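Local coordinates for protein leucine aminopeptidase 2 (Saccharomyces cerevisiae, PDB 2XQ0) that removes N-terminal amino acids, preferentially from di- and tripeptides, as a zinc-dependent M1-family aminopeptidase, and also hydrolyses epoxides weakly in vitro, at residues Val178-Ile182 / Ser278-Thr282; Asp213-Ala217 / Thr227-Leu232; Asp234-Glu240 / Leu288-Ser294; Leu470-Val474 / Gln510-Phe514; Ala557-Phe561 / Arg588-Pro594. The contacts are given in a common frame with arbitrary orientation. Residues are numbered along the deposited sequence.

Interaction 1: Val178-Ile182 / Ser278-Thr282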
# COMPACT_ATOMS: atom_id res chain seq x y z
N VAL A 178 -3.31 11.54 15.97
CA VAL A 178 -3.37 10.09 16.05
C VAL A 178 -2.00 9.51 15.72
O VAL A 178 -1.19 10.15 15.03
CB VAL A 178 -4.44 9.49 15.15
CG1 VAL A 178 -5.82 10.07 15.52
CG2 VAL A 178 -4.11 9.74 13.69
N PHE A 179 -1.74 8.31 16.23
CA PHE A 179 -0.43 7.70 16.19
C PHE A 179 -0.64 6.19 16.05
O PHE A 179 -1.68 5.68 16.43
CB PHE A 179 0.33 7.99 17.48
CG PHE A 179 1.67 7.31 17.57
CD1 PHE A 179 2.79 7.85 16.96
CD2 PHE A 179 1.82 6.13 18.30
CE1 PHE A 179 4.03 7.21 17.02
CE2 PHE A 179 3.04 5.49 18.38
CZ PHE A 179 4.16 6.03 17.76
N SER A 180 0.36 5.51 15.50
CA SER A 180 0.32 4.06 15.36
C SER A 180 0.61 3.36 16.69
O SER A 180 1.62 2.65 16.85
CB SER A 180 1.37 3.63 14.35
OG SER A 180 2.64 4.16 14.71
N GLY A 181 -0.28 3.57 17.65
CA GLY A 181 -0.19 2.93 18.94
C GLY A 181 -1.46 3.19 19.72
O GLY A 181 -2.38 3.83 19.22
N ILE A 182 -1.52 2.68 20.94
CA ILE A 182 -2.71 2.82 21.76
C ILE A 182 -2.55 4.05 22.63
O ILE A 182 -1.55 4.24 23.30
CB ILE A 182 -2.97 1.57 22.62
CG1 ILE A 182 -3.23 0.36 21.69
CG2 ILE A 182 -4.17 1.80 23.55
CD1 ILE A 182 -3.50 -0.94 22.39
N SER A 278 -0.42 1.08 9.22
CA SER A 278 0.18 1.42 10.50
C SER A 278 -0.58 0.72 11.60
O SER A 278 -1.80 0.82 11.65
CB SER A 278 0.15 2.92 10.77
OG SER A 278 1.04 3.57 9.91
N PRO A 279 0.14 0.01 12.48
CA PRO A 279 -0.50 -0.70 13.61
C PRO A 279 -1.35 0.19 14.49
O PRO A 279 -0.88 1.23 14.95
CB PRO A 279 0.70 -1.22 14.41
CG PRO A 279 1.80 -1.30 13.44
CD PRO A 279 1.59 -0.19 12.46
N ASN A 280 -2.57 -0.25 14.74
CA ASN A 280 -3.53 0.50 15.54
C ASN A 280 -4.06 1.78 14.88
O ASN A 280 -4.85 2.50 15.49
CB ASN A 280 -3.00 0.81 16.94
CG ASN A 280 -2.77 -0.44 17.78
OD1 ASN A 280 -1.65 -0.73 18.20
ND2 ASN A 280 -3.83 -1.19 18.02
N MET A 281 -3.64 2.06 13.65
CA MET A 281 -4.22 3.20 12.94
C MET A 281 -4.00 3.08 11.45
O MET A 281 -3.09 3.68 10.92
CB MET A 281 -3.64 4.54 13.45
CG MET A 281 -4.40 5.80 13.00
SD MET A 281 -6.17 5.85 13.41
CE MET A 281 -6.07 5.80 15.21
N THR A 282 -4.83 2.30 10.79
CA THR A 282 -4.80 2.20 9.34
C THR A 282 -5.06 3.57 8.73
O THR A 282 -5.99 4.26 9.12
CB THR A 282 -5.88 1.18 8.88
OG1 THR A 282 -5.41 -0.14 9.17
CG2 THR A 282 -6.15 1.30 7.38

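Interaction 2: Asp213-Ala217 / Thr227-Leu232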
# COMPACT_ATOMS: atom_id res chain seq x y z
N ASP A 213 -7.78 18.69 12.44
CA ASP A 213 -9.11 18.77 13.03
C ASP A 213 -9.80 17.43 12.88
O ASP A 213 -10.58 17.21 11.97
CB ASP A 213 -9.93 19.88 12.37
CG ASP A 213 -11.30 20.03 12.99
OD1 ASP A 213 -11.50 19.50 14.10
OD2 ASP A 213 -12.17 20.67 12.36
N LEU A 214 -9.51 16.53 13.81
CA LEU A 214 -10.00 15.16 13.74
C LEU A 214 -11.05 14.92 14.80
O LEU A 214 -10.87 15.28 15.97
CB LEU A 214 -8.84 14.20 13.96
CG LEU A 214 -7.73 14.19 12.91
CD1 LEU A 214 -6.63 13.21 13.30
CD2 LEU A 214 -8.32 13.82 11.56
N SER A 215 -12.14 14.30 14.39
CA SER A 215 -13.09 13.76 15.34
C SER A 215 -13.14 12.26 15.09
O SER A 215 -12.45 11.76 14.20
CB SER A 215 -14.47 14.42 15.18
OG SER A 215 -14.77 14.71 13.83
N SER A 216 -13.90 11.55 15.90
CA SER A 216 -13.94 10.10 15.84
C SER A 216 -15.32 9.55 16.18
O SER A 216 -16.13 10.23 16.83
CB SER A 216 -12.91 9.52 16.80
OG SER A 216 -13.33 9.74 18.13
N ALA A 217 -15.58 8.32 15.73
CA ALA A 217 -16.87 7.65 15.92
C ALA A 217 -16.67 6.14 15.92
O ALA A 217 -15.85 5.62 15.17
CB ALA A 217 -17.83 8.05 14.82
N THR A 227 -11.57 11.11 11.33
CA THR A 227 -11.56 11.89 10.10
C THR A 227 -12.01 13.32 10.37
O THR A 227 -12.26 13.68 11.52
CB THR A 227 -12.42 11.27 8.98
OG1 THR A 227 -12.21 11.99 7.75
CG2 THR A 227 -13.89 11.31 9.33
N GLU A 228 -12.10 14.12 9.32
CA GLU A 228 -12.60 15.48 9.47
C GLU A 228 -14.09 15.45 9.78
O GLU A 228 -14.85 14.66 9.19
CB GLU A 228 -12.30 16.31 8.21
CG GLU A 228 -10.80 16.50 7.93
CD GLU A 228 -10.51 17.04 6.53
OE1 GLU A 228 -10.37 16.22 5.60
OE2 GLU A 228 -10.43 18.28 6.36
N PRO A 229 -14.53 16.31 10.72
CA PRO A 229 -15.94 16.30 11.13
C PRO A 229 -16.94 16.22 9.97
O PRO A 229 -17.92 15.47 10.06
CB PRO A 229 -16.09 17.62 11.90
CG PRO A 229 -14.69 17.86 12.46
CD PRO A 229 -13.74 17.35 11.41
N PHE A 230 -16.69 16.95 8.88
CA PHE A 230 -17.69 17.03 7.81
C PHE A 230 -17.98 15.67 7.19
O PHE A 230 -19.07 15.44 6.64
CB PHE A 230 -17.27 18.05 6.74
CG PHE A 230 -16.27 17.52 5.75
CD1 PHE A 230 -16.69 16.89 4.58
CD2 PHE A 230 -14.91 17.65 5.99
CE1 PHE A 230 -15.77 16.40 3.67
CE2 PHE A 230 -13.98 17.17 5.08
CZ PHE A 230 -14.41 16.53 3.92
N ARG A 231 -17.01 14.77 7.29
CA ARG A 231 -17.09 13.47 6.64
C ARG A 231 -17.31 12.34 7.65
O ARG A 231 -17.48 11.17 7.27
CB ARG A 231 -15.79 13.23 5.87
CG ARG A 231 -15.70 11.89 5.18
CD ARG A 231 -14.92 12.01 3.89
NE ARG A 231 -13.63 12.64 4.10
CZ ARG A 231 -13.00 13.36 3.17
NH1 ARG A 231 -13.55 13.54 1.98
NH2 ARG A 231 -11.81 13.89 3.44
N LEU A 232 -17.32 12.69 8.93
CA LEU A 232 -17.33 11.69 10.00
C LEU A 232 -18.47 10.68 9.92
O LEU A 232 -18.25 9.47 9.95
CB LEU A 232 -17.31 12.37 11.37
CG LEU A 232 -17.33 11.41 12.56
CD1 LEU A 232 -16.00 10.66 12.69
CD2 LEU A 232 -17.65 12.16 13.85

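Interaction 3: Asp234-Glu240 / Leu288-Ser294. Unlike the reference sequence in segment 288-294: Leu289 (reference Ile).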
# COMPACT_ATOMS: atom_id res chain seq x y z
N ASP A 234 -20.43 9.95 7.37
CA ASP A 234 -20.37 9.15 6.15
C ASP A 234 -19.38 7.99 6.33
O ASP A 234 -19.63 6.86 5.88
CB ASP A 234 -19.93 9.99 4.95
CG ASP A 234 -21.01 10.96 4.48
OD1 ASP A 234 -22.20 10.70 4.73
OD2 ASP A 234 -20.66 11.98 3.85
N CYS A 235 -18.25 8.27 6.97
CA CYS A 235 -17.22 7.26 7.18
C CYS A 235 -17.73 6.19 8.12
O CYS A 235 -17.54 5.00 7.90
CB CYS A 235 -15.97 7.90 7.77
SG CYS A 235 -15.09 8.92 6.58
N GLN A 236 -18.41 6.61 9.19
CA GLN A 236 -18.94 5.67 10.16
C GLN A 236 -19.90 4.70 9.50
O GLN A 236 -19.86 3.48 9.74
CB GLN A 236 -19.62 6.41 11.33
CG GLN A 236 -20.06 5.50 12.46
CD GLN A 236 -20.83 6.24 13.53
OE1 GLN A 236 -21.41 7.29 13.27
NE2 GLN A 236 -20.85 5.69 14.73
N TRP A 237 -20.77 5.22 8.64
CA TRP A 237 -21.75 4.36 8.00
C TRP A 237 -21.04 3.37 7.08
O TRP A 237 -21.43 2.22 6.97
CB TRP A 237 -22.78 5.18 7.21
CG TRP A 237 -23.83 4.31 6.57
CD1 TRP A 237 -25.01 3.92 7.13
CD2 TRP A 237 -23.79 3.72 5.27
NE1 TRP A 237 -25.71 3.12 6.25
CE2 TRP A 237 -24.98 2.99 5.10
CE3 TRP A 237 -22.86 3.75 4.22
CZ2 TRP A 237 -25.27 2.29 3.93
CZ3 TRP A 237 -23.14 3.05 3.06
CH2 TRP A 237 -24.34 2.33 2.92
N GLU A 238 -19.98 3.82 6.42
CA GLU A 238 -19.34 2.98 5.41
C GLU A 238 -18.66 1.76 6.03
O GLU A 238 -18.58 0.71 5.40
CB GLU A 238 -18.34 3.79 4.57
CG GLU A 238 -17.99 3.17 3.21
CD GLU A 238 -18.93 3.64 2.08
OE1 GLU A 238 -19.71 4.58 2.31
OE2 GLU A 238 -18.87 3.07 0.97
N PHE A 239 -18.21 1.90 7.28
CA PHE A 239 -17.36 0.88 7.90
C PHE A 239 -18.06 0.09 8.99
O PHE A 239 -17.64 -1.02 9.34
CB PHE A 239 -16.13 1.53 8.52
CG PHE A 239 -15.20 2.15 7.53
CD1 PHE A 239 -14.88 1.50 6.35
CD2 PHE A 239 -14.61 3.38 7.78
CE1 PHE A 239 -14.01 2.08 5.43
CE2 PHE A 239 -13.74 3.95 6.88
CZ PHE A 239 -13.45 3.30 5.69
N GLU A 240 -19.11 0.67 9.57
CA GLU A 240 -19.64 0.16 10.84
C GLU A 240 -20.37 -1.17 10.70
O GLU A 240 -20.63 -1.84 11.70
CB GLU A 240 -20.61 1.15 11.50
CG GLU A 240 -21.92 1.27 10.74
CD GLU A 240 -22.84 2.38 11.28
OE1 GLU A 240 -22.60 2.93 12.38
OE2 GLU A 240 -23.81 2.71 10.58
N LEU A 288 -12.37 5.78 -0.52
CA LEU A 288 -12.97 4.51 -0.13
C LEU A 288 -14.46 4.71 0.13
O LEU A 288 -15.24 3.77 0.07
CB LEU A 288 -12.32 3.92 1.13
CG LEU A 288 -10.92 3.31 1.02
CD1 LEU A 288 -10.67 2.36 2.18
CD2 LEU A 288 -10.79 2.58 -0.31
N LEU A 289 -14.85 5.95 0.44
CA LEU A 289 -16.24 6.23 0.73
C LEU A 289 -17.05 6.38 -0.55
O LEU A 289 -16.90 7.36 -1.29
CB LEU A 289 -16.38 7.49 1.58
CG LEU A 289 -16.37 7.19 3.07
CD1 LEU A 289 -15.00 6.65 3.49
CD2 LEU A 289 -16.74 8.44 3.84
N ALA A 290 -17.94 5.41 -0.78
CA ALA A 290 -18.76 5.38 -1.98
C ALA A 290 -20.24 5.50 -1.63
O ALA A 290 -21.09 5.60 -2.52
CB ALA A 290 -18.48 4.11 -2.76
N HIS A 291 -20.55 5.48 -0.34
CA HIS A 291 -21.93 5.61 0.15
C HIS A 291 -22.77 4.35 -0.04
O HIS A 291 -23.96 4.35 0.27
CB HIS A 291 -22.64 6.83 -0.46
CG HIS A 291 -21.98 8.14 -0.13
ND1 HIS A 291 -21.05 8.74 -0.96
CD2 HIS A 291 -22.08 8.94 0.96
CE1 HIS A 291 -20.62 9.86 -0.40
NE2 HIS A 291 -21.23 10.00 0.77
N ASP A 292 -22.16 3.28 -0.53
CA ASP A 292 -22.87 2.01 -0.67
C ASP A 292 -22.09 0.82 -0.10
O ASP A 292 -22.61 -0.30 -0.03
CB ASP A 292 -23.20 1.74 -2.14
CG ASP A 292 -21.96 1.65 -3.00
OD1 ASP A 292 -20.84 1.69 -2.44
OD2 ASP A 292 -22.09 1.54 -4.24
N ARG A 293 -20.84 1.08 0.30
CA ARG A 293 -19.96 0.06 0.86
C ARG A 293 -19.29 -0.85 -0.17
O ARG A 293 -18.98 -2.00 0.14
CB ARG A 293 -20.68 -0.77 1.92
CG ARG A 293 -21.07 0.05 3.12
CD ARG A 293 -22.06 -0.67 4.01
NE ARG A 293 -22.38 0.14 5.18
CZ ARG A 293 -23.40 -0.11 5.99
NH1 ARG A 293 -24.22 -1.13 5.75
NH2 ARG A 293 -23.61 0.67 7.04
N SER A 294 -19.01 -0.32 -1.36
CA SER A 294 -18.41 -1.09 -2.45
C SER A 294 -16.91 -1.35 -2.32
O SER A 294 -16.42 -2.38 -2.79
CB SER A 294 -18.64 -0.38 -3.78
OG SER A 294 -20.00 -0.05 -3.96
O HOH W 1 -17.06 1.52 0.02
O HOH W 2 -25.47 0.64 9.26

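Interaction 4: Leu470-Val474 / Gln510-Phe514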
# COMPACT_ATOMS: atom_id res chain seq x y z
N LEU A 470 -18.07 -14.84 -12.13
CA LEU A 470 -18.52 -13.44 -11.94
C LEU A 470 -17.96 -12.45 -12.96
O LEU A 470 -18.25 -11.26 -12.89
CB LEU A 470 -18.21 -12.96 -10.51
CG LEU A 470 -18.90 -13.77 -9.41
CD1 LEU A 470 -18.47 -13.30 -8.05
CD2 LEU A 470 -20.42 -13.73 -9.57
N ALA A 471 -17.15 -12.94 -13.89
CA ALA A 471 -16.59 -12.11 -14.95
C ALA A 471 -17.20 -12.41 -16.32
O ALA A 471 -17.10 -11.61 -17.25
CB ALA A 471 -15.08 -12.27 -15.03
N ASP A 472 -17.83 -13.58 -16.44
CA ASP A 472 -18.35 -14.04 -17.72
C ASP A 472 -19.44 -13.14 -18.29
O ASP A 472 -19.42 -12.80 -19.47
CB ASP A 472 -18.87 -15.47 -17.58
CG ASP A 472 -17.76 -16.48 -17.38
OD1 ASP A 472 -16.64 -16.23 -17.87
OD2 ASP A 472 -18.01 -17.53 -16.74
N ASN A 473 -20.40 -12.79 -17.45
CA ASN A 473 -21.43 -11.81 -17.80
C ASN A 473 -20.81 -10.48 -18.27
O ASN A 473 -21.26 -9.88 -19.25
CB ASN A 473 -22.27 -11.57 -16.55
CG ASN A 473 -21.45 -11.70 -15.26
OD1 ASN A 473 -20.62 -10.84 -14.94
ND2 ASN A 473 -21.65 -12.81 -14.54
N VAL A 474 -19.76 -10.05 -17.58
CA VAL A 474 -19.08 -8.81 -17.90
C VAL A 474 -18.42 -8.89 -19.26
O VAL A 474 -18.62 -8.03 -20.12
CB VAL A 474 -18.00 -8.49 -16.86
CG1 VAL A 474 -17.18 -7.29 -17.28
CG2 VAL A 474 -18.67 -8.26 -15.50
N GLN A 510 -17.45 -5.22 -10.97
CA GLN A 510 -17.88 -5.71 -12.27
C GLN A 510 -18.00 -4.55 -13.25
O GLN A 510 -17.60 -4.68 -14.41
CB GLN A 510 -19.18 -6.51 -12.14
CG GLN A 510 -18.98 -7.86 -11.49
CD GLN A 510 -20.28 -8.57 -11.21
OE1 GLN A 510 -21.20 -7.98 -10.66
NE2 GLN A 510 -20.37 -9.83 -11.61
N LEU A 511 -18.54 -3.42 -12.78
CA LEU A 511 -18.58 -2.21 -13.59
C LEU A 511 -17.18 -1.77 -14.00
O LEU A 511 -16.93 -1.42 -15.16
CB LEU A 511 -19.29 -1.06 -12.85
CG LEU A 511 -20.80 -1.20 -12.69
CD1 LEU A 511 -21.36 -0.13 -11.75
CD2 LEU A 511 -21.50 -1.13 -14.05
N VAL A 512 -16.25 -1.76 -13.04
CA VAL A 512 -14.87 -1.43 -13.33
C VAL A 512 -14.27 -2.36 -14.39
O VAL A 512 -13.69 -1.89 -15.38
CB VAL A 512 -14.03 -1.42 -12.04
CG1 VAL A 512 -12.56 -1.35 -12.36
CG2 VAL A 512 -14.45 -0.23 -11.17
N LEU A 513 -14.44 -3.67 -14.20
CA LEU A 513 -13.98 -4.65 -15.18
C LEU A 513 -14.66 -4.45 -16.53
O LEU A 513 -14.01 -4.51 -17.58
CB LEU A 513 -14.20 -6.08 -14.69
CG LEU A 513 -13.76 -7.18 -15.69
CD1 LEU A 513 -12.25 -7.14 -15.94
CD2 LEU A 513 -14.15 -8.54 -15.20
N PHE A 514 -15.97 -4.22 -16.52
CA PHE A 514 -16.69 -3.93 -17.77
C PHE A 514 -16.10 -2.75 -18.56
O PHE A 514 -15.75 -2.90 -19.73
CB PHE A 514 -18.17 -3.67 -17.48
CG PHE A 514 -18.96 -3.23 -18.68
CD1 PHE A 514 -19.11 -4.07 -19.78
CD2 PHE A 514 -19.56 -1.98 -18.71
CE1 PHE A 514 -19.84 -3.68 -20.89
CE2 PHE A 514 -20.29 -1.58 -19.82
CZ PHE A 514 -20.43 -2.43 -20.91

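Interaction 5: Ala557-Phe561 / Arg588-Pro594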
# COMPACT_ATOMS: atom_id res chain seq x y z
N ALA A 557 -15.44 6.33 -6.77
CA ALA A 557 -14.32 6.91 -7.51
C ALA A 557 -13.68 5.93 -8.47
O ALA A 557 -13.07 6.34 -9.46
CB ALA A 557 -13.27 7.44 -6.53
N GLU A 558 -13.80 4.64 -8.17
CA GLU A 558 -13.23 3.61 -9.03
C GLU A 558 -13.98 3.50 -10.35
O GLU A 558 -13.38 3.34 -11.41
CB GLU A 558 -13.28 2.24 -8.34
CG GLU A 558 -12.35 2.09 -7.16
CD GLU A 558 -10.97 1.63 -7.58
OE1 GLU A 558 -10.77 1.43 -8.80
OE2 GLU A 558 -10.11 1.47 -6.70
N VAL A 559 -15.31 3.55 -10.26
CA VAL A 559 -16.15 3.49 -11.45
C VAL A 559 -16.12 4.82 -12.18
O VAL A 559 -16.03 4.87 -13.41
CB VAL A 559 -17.61 3.18 -11.11
CG1 VAL A 559 -18.48 3.39 -12.35
CG2 VAL A 559 -17.77 1.76 -10.54
N VAL A 560 -16.21 5.91 -11.42
CA VAL A 560 -16.14 7.24 -12.00
C VAL A 560 -14.87 7.39 -12.83
O VAL A 560 -14.90 7.95 -13.92
CB VAL A 560 -16.21 8.33 -10.91
CG1 VAL A 560 -15.75 9.67 -11.47
CG2 VAL A 560 -17.64 8.42 -10.36
N PHE A 561 -13.75 6.87 -12.32
CA PHE A 561 -12.49 6.98 -13.04
C PHE A 561 -12.56 6.25 -14.37
O PHE A 561 -12.15 6.79 -15.39
CB PHE A 561 -11.32 6.42 -12.24
CG PHE A 561 -10.05 6.31 -13.04
CD1 PHE A 561 -9.18 7.38 -13.14
CD2 PHE A 561 -9.75 5.14 -13.74
CE1 PHE A 561 -8.02 7.29 -13.89
CE2 PHE A 561 -8.59 5.05 -14.49
CZ PHE A 561 -7.72 6.13 -14.57
N ARG A 588 -5.33 10.41 -4.81
CA ARG A 588 -4.87 9.03 -4.85
C ARG A 588 -4.11 8.75 -6.15
O ARG A 588 -4.67 8.91 -7.23
CB ARG A 588 -6.04 8.06 -4.71
CG ARG A 588 -5.63 6.61 -4.58
CD ARG A 588 -6.81 5.73 -4.19
NE ARG A 588 -6.42 4.33 -4.09
CZ ARG A 588 -7.27 3.32 -3.94
NH1 ARG A 588 -8.57 3.56 -3.84
NH2 ARG A 588 -6.82 2.08 -3.87
N MET A 589 -2.85 8.33 -6.04
CA MET A 589 -2.01 8.17 -7.23
C MET A 589 -2.66 7.32 -8.30
O MET A 589 -2.64 7.66 -9.49
CB MET A 589 -0.63 7.60 -6.86
CG MET A 589 0.36 8.66 -6.42
SD MET A 589 2.02 8.03 -6.09
CE MET A 589 1.75 7.00 -4.66
N LYS A 590 -3.27 6.22 -7.88
CA LYS A 590 -3.88 5.29 -8.84
C LYS A 590 -4.85 5.97 -9.81
O LYS A 590 -5.04 5.48 -10.93
CB LYS A 590 -4.56 4.12 -8.10
CG LYS A 590 -6.08 4.20 -8.05
CD LYS A 590 -6.71 3.04 -7.27
CE LYS A 590 -6.71 1.73 -8.05
NZ LYS A 590 -7.63 0.73 -7.44
N PHE A 591 -5.46 7.08 -9.40
CA PHE A 591 -6.38 7.82 -10.29
C PHE A 591 -5.71 9.02 -10.94
O PHE A 591 -5.88 9.27 -12.13
CB PHE A 591 -7.63 8.29 -9.55
CG PHE A 591 -8.36 7.19 -8.83
CD1 PHE A 591 -8.73 6.04 -9.50
CD2 PHE A 591 -8.69 7.32 -7.49
CE1 PHE A 591 -9.40 5.03 -8.84
CE2 PHE A 591 -9.37 6.31 -6.82
CZ PHE A 591 -9.72 5.17 -7.50
N VAL A 592 -4.95 9.76 -10.13
CA VAL A 592 -4.27 10.98 -10.55
C VAL A 592 -3.26 10.77 -11.69
O VAL A 592 -3.33 11.45 -12.71
CB VAL A 592 -3.58 11.66 -9.35
CG1 VAL A 592 -2.67 12.80 -9.80
CG2 VAL A 592 -4.63 12.17 -8.37
N ARG A 593 -2.32 9.83 -11.51
CA ARG A 593 -1.30 9.57 -12.52
C ARG A 593 -1.91 9.16 -13.87
O ARG A 593 -1.63 9.78 -14.90
CB ARG A 593 -0.33 8.48 -12.07
CG ARG A 593 0.61 8.89 -10.97
CD ARG A 593 1.64 7.80 -10.71
NE ARG A 593 2.61 7.71 -11.80
CZ ARG A 593 3.73 7.00 -11.74
NH1 ARG A 593 4.02 6.31 -10.64
NH2 ARG A 593 4.56 6.98 -12.78
N PRO A 594 -2.74 8.11 -13.86
CA PRO A 594 -3.36 7.69 -15.12
C PRO A 594 -4.27 8.77 -15.66
O PRO A 594 -4.38 8.92 -16.88
CB PRO A 594 -4.20 6.47 -14.71
CG PRO A 594 -3.63 6.01 -13.40
CD PRO A 594 -3.12 7.25 -12.73
O HOH W 3 -10.08 1.34 -3.84

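Interaction 1: Val178-Ile182 / Ser278-Thr282
A type II beta turn running from Ser278 to Met281, just past a substrate-binding loop, meets the end of strand 177-179 at the seam between the N-terminal and catalytic domains. The turn is closed by Met281 N donating to Ser278 O at 3.0 Å, with Asn280 at its third position in the positive-phi conformation that such turns require. Facing it, Ser180 sits at the centre of an inverse gamma turn, held by a weak Gly181 N to Phe179 O bond of 2.8 Å. The two bends meet without any hydrogen bond between them. Their closest approach is Ser180 CA to Pro279 O, 3.1 Å, while Val178 CG2 packs on Met281 CG at 4.0 Å and Gly181 O lies 3.8 Å from Asn280 CB. The polar ends look elsewhere: Ser180 OG binds Gly208 N, Ser278 OG binds Leu206 O, and Asn280 ND2 binds Trp259 O, while Gln198 NE2 donates to both Asn280 OD1 and Ser180 O, linking the segments indirectly. The Ser278 side chain lies about 8 Å from bound bestatin. Two turns in van der Waals contact, sharing Gln198 as a polar partner, form a domain interface beside the active site of this M1 aminopeptidase.

Interaction 2: Asp213-Ala217 / Thr227-Leu232
At the end of a hairpin ladder, one bridge can satisfy its own backbone groups and still leave a neighbouring carbonyl without a partner. Ser215 and Thr227 form an antiparallel hydrogen-bonded pair: Ser215 N donates to Thr227 O at 2.9 Å, and Thr227 N returns the bond to Ser215 O at 3.1 Å. Ala217 continues the pairing through backbone hydrogen bonding with Val225. Thr227 O also receives a CA-H...O contact from Leu214 CA at 3.5 Å. Asp213 O fares differently, lying 3.2 Å from Pro229 CD and having no polar partner in the model. Thr227 OG1 is satisfied by Val266 O. After the bridge the chain turns into helix 229-239, where Arg231 N binds Glu228 O at 2.9 Å; Arg231 NH2 pairs with Glu228 OE1 at 3.5 Å, and its NH1 has a second acid in Asp269. Leu232 then reaches back to the strand, its CD1 lying 3.8 Å from Ala217 CB. Together these elements make a beta hairpin, strands 215-220 and 223-227, running directly into a helix that packs against it.

Interaction 3: Asp234-Glu240 / Leu288-Ser294
One buried carboxylate can organise an irregular loop by accepting several backbone amides, and Glu238 does so here. Its OE2 accepts from Ala290 N at 3.1 Å and Arg293 N at 2.9 Å, and its OE1 from His291 N at 2.9 Å. Water 1 donates to Glu238 OE2 at 2.6 Å and to Leu288 O at 2.9 Å, bringing a loop carbonyl into the same network. A second group of hydrogen bonds comes from Arg293, whose NH2 and NE both donate to Trp237 O, at 2.7 and 2.9 Å. The same guanidinium lies flat on the indole, with planes at 18° and Arg293 CZ 3.7 Å from the centroid of the Trp237 six-membered ring, a cation-pi stack over the ring face. Water 2 joins Arg293 NH2, at 2.9 Å, to Glu240 OE2, at 3.0 Å. Within the loop, Asp292 OD1 accepts from Ser294 N at 2.9 Å, an Asx turn. The apolar share falls to Leu289, whose CD2 lies 3.2 Å from Cys235 SG and whose CD1 is 4.3 Å from Phe239 CZ. Helix 229-239 thus holds the loop that leads into zinc-binding helix 297-311; Leu288 and Phe239 both touch that helix at Ile299, while Cys235 and Phe239 rest on strand 264-266.

Interaction 4: Leu470-Val474 / Gln510-Phe514
Helices 469-484 and 508-519 pack as part of the alpha-helical C-terminal region of the leukotriene A4 hydrolase family, their short segments crossing at -47° with axes 9.7 Å apart. Val474 buries the largest area in this contact. It points at the facing helix, where CG2 lies 3.8 Å from Gln510 CB, and CG1 meets both Leu513 CG and Phe514 CB at 3.8 Å, so the valine wedges against residues from successive turns. Leu513 extends the apolar patch by placing CD2 3.8 Å from Ala471 CB, and its side chain also touches Phe346 and Ile350 of helix 341-360, tying the pair to a third helix. Phe514 lies alongside, continuing onto Leu477 and Ala478 farther along the first helix. Gln510 combines both kinds of contact: its aliphatic part lies against Val474, while its amide crosses to the start of the other helix. There Gln510 NE2 donates to Leu470 O over 2.9 Å in an almost straight bond, with an angle of 174° at the hydrogen.

Interaction 5: Ala557-Phe561 / Arg588-Pro594
Ala557 opens the helix with CB 4.1 Å from Phe591 CE2, and its carbonyl O sits over one face of that ring, 3.9 Å from Phe591 CE1. Next comes Glu558, whose side chain bends across to the neighbouring helix: OE2 forms a salt bridge with Lys590 NZ at 2.7 Å and a long one with Arg588 NH1 at 3.9 Å. Water 3 fills the wider gap, donating to Glu558 OE2 at 2.9 Å and accepting from Arg588 NH1 at 2.7 Å. Val559 faces away, onto helix 508-519. Phe561, a turn beyond Ala557, points at helix 589-600 and places CB 3.8 Å from Phe591 CD1 and CZ 3.5 Å from Pro594 CB; the two phenylalanine rings meet obliquely, with centroids 5.7 Å apart. The segments run nearly parallel, at 15°. An aromatic patch is therefore bordered at the N-terminal ends of both helices by a charge network. This chemistry is consistent with Glu558 partly balancing Lys590, directly, and Arg588, at longer range and through water 3, about 5 Å from bound bestatin at the Arg588 side chain.

Along the chain, interaction 2 is nested within the loop closed by interaction 1, interaction 3 crosses interaction 1, and interactions 4 and 5 follow in series. Interactions 2 and 3 share helix 229-239, with centres 14 Å apart, and touch through Arg231 and Leu289; Val178 and Leu214 join interaction 1 to interaction 2. On the helical side, Val512 and Leu511 of interaction 4 pack on Val559 of interaction 5, 18 Å between centres. Leu288 against Arg588 connects interactions 3 and 5, so touching contacts run from the N-terminal domain through the catalytic domain to the C-terminal helices. Interactions 1, 3 and 5 approach the bestatin pocket, showing how an active site can lie among several domains.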